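PDB 2HC9: leucine aminopeptidase 1 from Caenorhabditis elegans, which releases N-terminal amino acids, preferably leucine, from peptides with the help of two zinc ions per subunit, and probably serves as a digestive enzyme. Local coordinates for residues Gly16-Leu20 with Glu70-Leu74; Leu74-Pro78 with Ser92-Leu97; Ala215-Gly219 with Ile320-Ser324; Ile220-Gly224 with Cys303-Asn307. The protein carries 1 engineered substitution. Where two conformers were deposited one is given. Residues are numbered along the deposited sequence.

The four contacts fall into two pairs at opposite sides of the chain's centre. Contacts 1 and 2 come first along the chain and belong to the N-terminal domain; their centres are about 16 Å apart, and both use strand 72-77, contact 1 pairing it with strand 18-25 and contact 2 covering it with helix 90-97. Contacts 3 and 4 lie in the catalytic domain with centres about 11 Å apart, and both use helix 218-224. Contact 4 is nested inside the loop closed by contact 3. The side chain of Asn-307 in contact 4 is about 4 Å from a zinc ion and Gly-219 of contact 3 about 13 Å, whereas contacts 1 and 2 lie away from the active site.

Contact 1: residues Gly16-Leu20 with Glu70-Leu74; sequences GLTSL and ELAHL
Leu-71 (chi1 m, chi2 t) reaches over Leu-17 and the backbone of Thr-18, its CD1 4.0 Å from Leu-17 CD1 and its CD2 4.0 Å from Thr-18 O. Residues 17-20 and 71-73 run parallel, 5° apart end to end. Leu-71 is in a loop or turn (phi/psi -101/-10); the chain extends from Ala-72 on, which pairs with Leu-20 in a parallel bridge at 4.8 Å between CA atoms. As usual for parallel strands, one residue bonds to two that flank its partner: Leu-20 N donates to Leu-71 O at 2.9 Å, and His-73 N donates to Leu-20 O at 3.0 Å. The side chains of the bridged pair share a sheet face, with Leu-20 CB 4.4 Å from Ala-72 CB. Ser-19 (chi1 t) puts OG 3.0 Å from Leu-71 O, and a water lies 2.6 Å from both Ser-19 OG and His-73 ND1. Thr-18 OG1 donates to Gly-16 O at 3.0 Å, a bond within 16-20. Glu-70 forms a salt bridge with Arg-58 of the second subunit. Within the mixed sheet of the N-terminal, macro-like domain, strand 18-25 lies between strands 72-77 and 108-114, and helix 49-58 packs against Leu-74.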
# COMPACT_ATOMS: atom_id res chain seq x y z
N GLY A 16 -38.80 -32.15 -28.60
CA GLY A 16 -38.32 -30.80 -28.35
C GLY A 16 -36.89 -30.66 -28.83
O GLY A 16 -36.16 -31.65 -28.93
N LEU A 17 -36.50 -29.42 -29.13
CA LEU A 17 -35.17 -29.12 -29.65
C LEU A 17 -34.13 -29.65 -28.67
O LEU A 17 -34.21 -29.38 -27.46
CB LEU A 17 -34.99 -27.61 -29.84
CG LEU A 17 -33.75 -27.17 -30.63
CD1 LEU A 17 -33.77 -27.74 -32.07
CD2 LEU A 17 -33.69 -25.63 -30.66
N THR A 18 -33.19 -30.41 -29.20
CA THR A 18 -32.20 -31.13 -28.38
C THR A 18 -30.79 -30.69 -28.77
O THR A 18 -30.44 -30.67 -29.95
CB THR A 18 -32.32 -32.63 -28.58
OG1 THR A 18 -33.63 -33.02 -28.18
CG2 THR A 18 -31.27 -33.39 -27.78
N SER A 19 -30.02 -30.31 -27.76
CA SER A 19 -28.57 -30.17 -27.88
C SER A 19 -27.88 -31.48 -27.52
O SER A 19 -28.23 -32.12 -26.53
CB SER A 19 -28.03 -29.11 -26.93
OG SER A 19 -26.61 -29.14 -26.93
N LEU A 20 -26.89 -31.86 -28.32
CA LEU A 20 -26.20 -33.11 -28.07
C LEU A 20 -24.73 -32.84 -27.73
O LEU A 20 -24.02 -32.16 -28.47
CB LEU A 20 -26.25 -34.02 -29.31
CG LEU A 20 -25.36 -35.27 -29.25
CD1 LEU A 20 -25.88 -36.24 -28.20
CD2 LEU A 20 -25.26 -35.97 -30.63
N GLU A 70 -24.68 -24.59 -33.71
CA GLU A 70 -25.12 -24.18 -32.36
C GLU A 70 -25.56 -25.29 -31.41
O GLU A 70 -25.59 -25.08 -30.20
CB GLU A 70 -26.20 -23.11 -32.42
CG GLU A 70 -27.49 -23.60 -33.05
CD GLU A 70 -28.59 -22.57 -33.02
OE1 GLU A 70 -28.33 -21.41 -32.62
OE2 GLU A 70 -29.74 -22.93 -33.38
N LEU A 71 -25.91 -26.46 -31.95
CA LEU A 71 -26.62 -27.48 -31.18
C LEU A 71 -25.76 -28.62 -30.65
O LEU A 71 -26.25 -29.46 -29.89
CB LEU A 71 -27.76 -28.10 -32.01
CG LEU A 71 -28.98 -27.23 -32.27
CD1 LEU A 71 -29.92 -27.90 -33.28
CD2 LEU A 71 -29.70 -26.84 -30.98
N ALA A 72 -24.51 -28.72 -31.06
CA ALA A 72 -23.80 -29.98 -30.76
C ALA A 72 -22.30 -29.85 -30.62
O ALA A 72 -21.67 -29.07 -31.34
CB ALA A 72 -24.13 -31.06 -31.80
N HIS A 73 -21.73 -30.65 -29.72
CA HIS A 73 -20.29 -30.60 -29.41
C HIS A 73 -19.75 -32.00 -29.13
O HIS A 73 -20.46 -32.82 -28.55
CB HIS A 73 -20.07 -29.74 -28.16
CG HIS A 73 -20.44 -28.31 -28.34
ND1 HIS A 73 -21.71 -27.83 -28.12
CD2 HIS A 73 -19.69 -27.24 -28.73
CE1 HIS A 73 -21.73 -26.53 -28.35
NE2 HIS A 73 -20.52 -26.15 -28.73
N LEU A 74 -18.49 -32.23 -29.48
CA LEU A 74 -17.73 -33.37 -28.97
C LEU A 74 -16.64 -32.83 -28.02
O LEU A 74 -15.88 -31.94 -28.39
CB LEU A 74 -17.05 -34.12 -30.13
CG LEU A 74 -16.05 -35.24 -29.80
CD1 LEU A 74 -16.75 -36.44 -29.19
CD2 LEU A 74 -15.30 -35.68 -31.03
O HOH W 1 -24.17 -28.52 -27.60

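Contact 2: residues Leu74-Pro78 with Ser92-Leu97; sequences LITVP and SIYKEL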
# COMPACT_ATOMS: atom_id res chain seq x y z
N LEU A 74 -18.49 -32.23 -29.48
CA LEU A 74 -17.73 -33.37 -28.97
C LEU A 74 -16.64 -32.83 -28.02
O LEU A 74 -15.88 -31.94 -28.39
CB LEU A 74 -17.05 -34.12 -30.13
CG LEU A 74 -16.05 -35.24 -29.80
CD1 LEU A 74 -16.75 -36.44 -29.19
CD2 LEU A 74 -15.30 -35.68 -31.03
N ILE A 75 -16.58 -33.40 -26.83
CA ILE A 75 -15.54 -33.07 -25.86
C ILE A 75 -14.59 -34.28 -25.73
O ILE A 75 -14.99 -35.37 -25.32
CB ILE A 75 -16.14 -32.69 -24.47
CG1 ILE A 75 -16.89 -31.35 -24.59
CG2 ILE A 75 -15.03 -32.62 -23.39
CD1 ILE A 75 -17.62 -30.96 -23.26
N THR A 76 -13.34 -34.06 -26.12
CA THR A 76 -12.31 -35.07 -25.97
C THR A 76 -11.52 -34.82 -24.68
O THR A 76 -10.96 -33.74 -24.46
CB THR A 76 -11.37 -35.10 -27.20
OG1 THR A 76 -12.16 -35.33 -28.39
CG2 THR A 76 -10.32 -36.20 -27.07
N VAL A 77 -11.47 -35.85 -23.84
CA VAL A 77 -10.78 -35.81 -22.55
C VAL A 77 -9.41 -36.45 -22.76
O VAL A 77 -9.31 -37.49 -23.40
CB VAL A 77 -11.60 -36.65 -21.50
CG1 VAL A 77 -10.92 -36.64 -20.10
CG2 VAL A 77 -13.02 -36.10 -21.40
N PRO A 78 -8.34 -35.85 -22.19
CA PRO A 78 -7.03 -36.50 -22.35
C PRO A 78 -6.94 -37.85 -21.64
O PRO A 78 -7.59 -38.08 -20.61
CB PRO A 78 -6.04 -35.49 -21.77
CG PRO A 78 -6.82 -34.48 -21.03
CD PRO A 78 -8.28 -34.60 -21.42
N SER A 92 -10.96 -31.59 -17.01
CA SER A 92 -10.94 -31.26 -18.44
C SER A 92 -12.35 -31.18 -19.02
O SER A 92 -12.61 -30.37 -19.91
CB SER A 92 -10.14 -32.30 -19.24
OG SER A 92 -8.77 -32.30 -18.87
N ILE A 93 -13.24 -32.05 -18.54
CA ILE A 93 -14.67 -31.96 -18.98
C ILE A 93 -15.25 -30.62 -18.55
O ILE A 93 -15.80 -29.89 -19.36
CB ILE A 93 -15.53 -33.09 -18.39
CG1 ILE A 93 -15.03 -34.45 -18.93
CG2 ILE A 93 -17.04 -32.86 -18.72
CD1 ILE A 93 -15.67 -35.64 -18.23
N TYR A 94 -15.09 -30.28 -17.28
CA TYR A 94 -15.60 -28.99 -16.81
C TYR A 94 -15.02 -27.83 -17.62
O TYR A 94 -15.76 -26.94 -18.03
CB TYR A 94 -15.28 -28.80 -15.34
CG TYR A 94 -15.92 -27.56 -14.74
CD1 TYR A 94 -17.21 -27.61 -14.21
CD2 TYR A 94 -15.24 -26.34 -14.70
CE1 TYR A 94 -17.79 -26.49 -13.61
CE2 TYR A 94 -15.83 -25.19 -14.13
CZ TYR A 94 -17.09 -25.27 -13.58
OH TYR A 94 -17.67 -24.16 -12.99
N LYS A 95 -13.71 -27.84 -17.85
CA LYS A 95 -13.07 -26.75 -18.60
C LYS A 95 -13.68 -26.52 -19.99
O LYS A 95 -13.87 -25.38 -20.43
CB LYS A 95 -11.56 -27.05 -18.75
CG LYS A 95 -10.80 -25.96 -19.49
CD LYS A 95 -9.33 -26.25 -19.63
CE LYS A 95 -9.09 -27.41 -20.58
NZ LYS A 95 -8.61 -28.60 -19.82
N GLU A 96 -13.98 -27.62 -20.69
CA GLU A 96 -14.49 -27.55 -22.06
C GLU A 96 -16.00 -27.30 -22.10
O GLU A 96 -16.50 -26.67 -23.03
CB GLU A 96 -14.18 -28.85 -22.82
CG GLU A 96 -12.67 -29.14 -22.99
CD GLU A 96 -11.87 -28.04 -23.70
OE1 GLU A 96 -12.45 -27.14 -24.32
OE2 GLU A 96 -10.62 -28.12 -23.66
N LEU A 97 -16.70 -27.79 -21.08
CA LEU A 97 -18.16 -27.75 -21.08
C LEU A 97 -18.72 -26.45 -20.49
O LEU A 97 -19.70 -25.90 -20.98
CB LEU A 97 -18.73 -28.97 -20.35
CG LEU A 97 -20.26 -29.10 -20.18
CD1 LEU A 97 -20.99 -29.10 -21.54
CD2 LEU A 97 -20.63 -30.34 -19.35
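This is apolar packing of a helix on a sheet in the N-terminal domain: helix 90-97 lies along one face of the sheet at strand 72-77, running roughly antiparallel to it at 149°, with 8.5 Å between the axes of the short segments. No backbone bonding joins the two; the contact rests on side chains. Ile-75, with CA-to-CB directed at the helix, gives up the most area. Its m,t rotamer carries CD1 to 3.7 Å from Leu-97 CB, while its CG2 meets Glu-96 CB at 3.9 Å, so the isoleucine lies against two successive residues of the last turn. Glu-96 contributes the aliphatic root of its side chain, and its carboxylate leads off from the strand. Two residues along the strand, Val-77 CG2 packs on Ile-93 CG1 at 3.6 Å, one turn earlier in the helix, as opposed directions require. At the strand's exit Pro-78 CD lies 3.5 Å from Ser-92 OG. Leu-74 and Thr-76 turn to the other face, where Leu-29 of helix 26-31 touches both. Ile-93 and Leu-97 also reach strand 18-25 and Ile-127 of helix 120-128, so the helix spans neighbouring strands. Helices on both faces of a mixed, largely parallel sheet make a three-layer alpha/beta/alpha sandwich, consistent with the macro-domain relationship of this M17 N-terminal domain.

Contact 3: residues Ala215-Gly219 with Ile320-Ser324; sequences AGFGG and IKMLS
Three glycines in four residues let two backbones meet almost bare. Gly-216 ends helix 210-215 in a Schellman motif (phi/psi 94/12); Phe-217 (-80/69), centre of an inverse gamma turn, is the N-cap of helix 218-224. The end-to-end directions of 215-219 and 320-323 differ by 123°, with CA atoms 4.7 Å apart for Phe-217 and Leu-323 and 4.6 Å for Gly-218 and Met-322. Two CA-H...O contacts cross: Leu-323 CA to Gly-216 O, 3.1 Å, and Gly-218 CA to Lys-321 O, 3.3 Å. A CB on Gly-218 would clash with Lys-321 O. The m,m,m rotamer of Met-322 brings CE to 3.6 Å from Gly-219 CA, and Ile-320 CD1 lies 3.6 Å from Gly-218 O. In the catalytic domain this joins the junction between helices 210-215 and 218-224 to the end of strand 319-321; Asp-343 of helix 337-350 accepts a bond from Leu-323 N. Leu-323 (t,p) makes a CH-pi contact, CD2 4.1 Å from the Phe-217 ring centroid.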
# COMPACT_ATOMS: atom_id res chain seq x y z
N ALA A 215 -25.47 -22.42 26.21
CA ALA A 215 -24.95 -23.79 26.11
C ALA A 215 -23.42 -23.88 26.04
O ALA A 215 -22.85 -24.99 26.02
CB ALA A 215 -25.58 -24.54 24.90
N GLY A 216 -22.76 -22.73 25.96
CA GLY A 216 -21.31 -22.67 26.03
C GLY A 216 -20.62 -22.68 24.67
O GLY A 216 -19.42 -22.87 24.62
N PHE A 217 -21.37 -22.49 23.58
CA PHE A 217 -20.78 -22.46 22.24
C PHE A 217 -20.17 -21.07 21.98
O PHE A 217 -20.65 -20.32 21.12
CB PHE A 217 -21.83 -22.74 21.15
CG PHE A 217 -22.33 -24.17 21.11
CD1 PHE A 217 -21.84 -25.06 20.16
CD2 PHE A 217 -23.35 -24.59 21.96
CE1 PHE A 217 -22.34 -26.37 20.09
CE2 PHE A 217 -23.83 -25.90 21.91
CZ PHE A 217 -23.33 -26.79 20.98
N GLY A 218 -19.08 -20.76 22.69
CA GLY A 218 -18.55 -19.40 22.63
C GLY A 218 -18.04 -19.02 21.24
O GLY A 218 -18.18 -17.88 20.82
N GLY A 219 -17.44 -19.99 20.53
CA GLY A 219 -16.95 -19.72 19.19
C GLY A 219 -18.09 -19.37 18.25
O GLY A 219 -18.05 -18.34 17.59
N ILE A 320 -12.46 -15.19 24.59
CA ILE A 320 -13.71 -15.94 24.77
C ILE A 320 -13.44 -17.37 25.27
O ILE A 320 -12.33 -17.89 25.12
CB ILE A 320 -14.55 -15.94 23.44
CG1 ILE A 320 -13.78 -16.68 22.32
CG2 ILE A 320 -14.96 -14.49 23.10
CD1 ILE A 320 -14.66 -16.97 21.09
N LYS A 321 -14.47 -17.98 25.87
CA LYS A 321 -14.37 -19.38 26.30
C LYS A 321 -15.14 -20.24 25.29
O LYS A 321 -16.34 -19.99 25.00
CB LYS A 321 -14.92 -19.56 27.72
CG LYS A 321 -14.78 -21.00 28.26
CD LYS A 321 -15.06 -21.09 29.77
CE LYS A 321 -13.76 -20.76 30.53
NZ LYS A 321 -13.78 -21.03 32.01
N MET A 322 -14.45 -21.23 24.75
CA MET A 322 -14.96 -22.09 23.69
C MET A 322 -15.83 -23.19 24.32
O MET A 322 -15.83 -23.36 25.55
CB MET A 322 -13.78 -22.71 22.94
CG MET A 322 -12.77 -21.69 22.43
SD MET A 322 -13.48 -20.42 21.35
CE MET A 322 -13.79 -21.38 19.89
N LEU A 323 -16.55 -23.94 23.48
CA LEU A 323 -17.34 -25.07 24.00
C LEU A 323 -16.46 -26.05 24.82
O LEU A 323 -16.91 -26.63 25.81
CB LEU A 323 -18.02 -25.80 22.85
CG LEU A 323 -19.01 -26.91 23.24
CD1 LEU A 323 -20.18 -26.33 24.08
CD2 LEU A 323 -19.51 -27.66 21.97
N SER A 324 -15.20 -26.17 24.42
CA SER A 324 -14.23 -27.09 25.05
C SER A 324 -13.88 -26.69 26.49
O SER A 324 -13.28 -27.48 27.24
CB SER A 324 -12.94 -27.12 24.22
OG SER A 324 -12.28 -25.86 24.30
O HOH W 2 -17.80 -23.24 27.44
O HOH W 3 -18.61 -20.06 26.35

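Contact 4: residues Ile220-Gly224 with Cys303-Asn307; sequences IYHVG and CIVEN
Ile-220 opens this helix-on-sheet contact in the catalytic domain of this M17 aminopeptidase, where helix 218-224 packs on strand 297-307 of the large mixed sheet. Their segment axes approach to 7.3 Å with directions 30° apart. Ile-220 (chi1 m, chi2 t) places CD1 4.0 Å from Cys-303 SG and CG2 3.8 Å from Val-305 CG1; its O is 3.4 Å from the same CG1 and also accepts the helical bond from Gly-224 N at 3.2 Å. Tyr-221 and His-222 touch helix 210-215. One turn on, Val-223 (chi1 t) sets CG1 3.7 Å from Val-305 CG2, so Val-305 (chi1 m), pointing at the helix, fills the space between the two. Gly-224 closes the helix, its CA 4.5 Å from that of Val-305; a CB here would clash with Val-305 CG1. Instead Gly-224 CA makes a CA-H...O contact with Glu-306 O at 3.6 Å. One water lies 2.7 Å from both Val-223 O and Glu-306 O. Glu-306 has its CA-to-CB bond directed away from the helix, and OE2 forms a salt bridge with Lys-315 of the third subunit. Asn-307 ND2 bonds to the zinc ligand Asp-257, placing the strand's end in the second shell of the metal site. A second water donates to Gly-224 O at 2.7 Å and accepts from Glu-306 N at 2.9 Å.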
# COMPACT_ATOMS: atom_id res chain seq x y z
N ILE A 220 -19.10 -20.25 18.18
CA ILE A 220 -20.21 -20.03 17.24
C ILE A 220 -20.96 -18.75 17.62
O ILE A 220 -21.25 -17.92 16.76
CB ILE A 220 -21.18 -21.23 17.22
CG1 ILE A 220 -20.36 -22.51 16.96
CG2 ILE A 220 -22.26 -21.03 16.14
CD1 ILE A 220 -21.26 -23.77 16.67
N TYR A 221 -21.25 -18.58 18.91
CA TYR A 221 -22.02 -17.42 19.36
C TYR A 221 -21.28 -16.11 19.12
O TYR A 221 -21.84 -15.17 18.56
CB TYR A 221 -22.38 -17.53 20.85
CG TYR A 221 -23.17 -16.32 21.30
CD1 TYR A 221 -22.54 -15.24 21.95
CD2 TYR A 221 -24.54 -16.23 21.05
CE1 TYR A 221 -23.28 -14.12 22.37
CE2 TYR A 221 -25.28 -15.12 21.46
CZ TYR A 221 -24.63 -14.06 22.12
OH TYR A 221 -25.35 -12.95 22.52
N HIS A 222 -20.04 -16.04 19.61
CA HIS A 222 -19.37 -14.75 19.56
C HIS A 222 -19.02 -14.30 18.14
O HIS A 222 -19.10 -13.12 17.82
CB HIS A 222 -18.20 -14.68 20.56
CG HIS A 222 -18.68 -14.67 21.99
ND1 HIS A 222 -19.36 -13.61 22.54
CD2 HIS A 222 -18.63 -15.63 22.94
CE1 HIS A 222 -19.69 -13.90 23.79
NE2 HIS A 222 -19.27 -15.13 24.06
N VAL A 223 -18.71 -15.25 17.26
CA VAL A 223 -18.51 -14.91 15.85
C VAL A 223 -19.79 -14.35 15.23
O VAL A 223 -19.76 -13.33 14.53
CB VAL A 223 -17.98 -16.14 15.03
CG1 VAL A 223 -18.06 -15.88 13.53
CG2 VAL A 223 -16.52 -16.45 15.46
N GLY A 224 -20.91 -15.03 15.47
CA GLY A 224 -22.16 -14.70 14.75
C GLY A 224 -23.06 -13.64 15.39
O GLY A 224 -24.10 -13.29 14.81
N CYS A 303 -22.04 -25.24 11.35
CA CYS A 303 -21.83 -24.07 12.19
C CYS A 303 -22.18 -22.86 11.34
O CYS A 303 -21.45 -22.55 10.40
CB CYS A 303 -20.35 -24.03 12.63
SG CYS A 303 -19.82 -25.58 13.44
N ILE A 304 -23.30 -22.21 11.65
CA ILE A 304 -23.94 -21.27 10.69
C ILE A 304 -23.98 -19.87 11.32
O ILE A 304 -24.67 -19.65 12.30
CB ILE A 304 -25.36 -21.71 10.32
CG1 ILE A 304 -25.33 -23.07 9.60
CG2 ILE A 304 -26.03 -20.67 9.38
CD1 ILE A 304 -26.74 -23.74 9.47
N VAL A 305 -23.17 -18.96 10.78
CA VAL A 305 -23.04 -17.60 11.37
C VAL A 305 -22.89 -16.59 10.25
O VAL A 305 -22.52 -16.94 9.13
CB VAL A 305 -21.77 -17.48 12.26
CG1 VAL A 305 -21.82 -18.45 13.45
CG2 VAL A 305 -20.48 -17.67 11.41
N GLU A 306 -23.18 -15.32 10.54
CA GLU A 306 -22.71 -14.26 9.66
C GLU A 306 -21.72 -13.39 10.44
O GLU A 306 -22.01 -13.02 11.58
CB GLU A 306 -23.88 -13.43 9.12
CG GLU A 306 -23.37 -12.26 8.20
CD GLU A 306 -24.46 -11.59 7.37
OE1 GLU A 306 -25.46 -12.25 7.01
OE2 GLU A 306 -24.31 -10.38 7.06
N ASN A 307 -20.56 -13.11 9.83
CA ASN A 307 -19.48 -12.37 10.49
C ASN A 307 -19.54 -10.91 10.02
O ASN A 307 -19.13 -10.59 8.89
CB ASN A 307 -18.12 -13.02 10.14
CG ASN A 307 -16.98 -12.55 11.04
OD1 ASN A 307 -17.21 -12.18 12.19
ND2 ASN A 307 -15.76 -12.53 10.51
O HOH W 4 -21.10 -11.26 13.45
O HOH W 5 -24.96 -14.74 12.75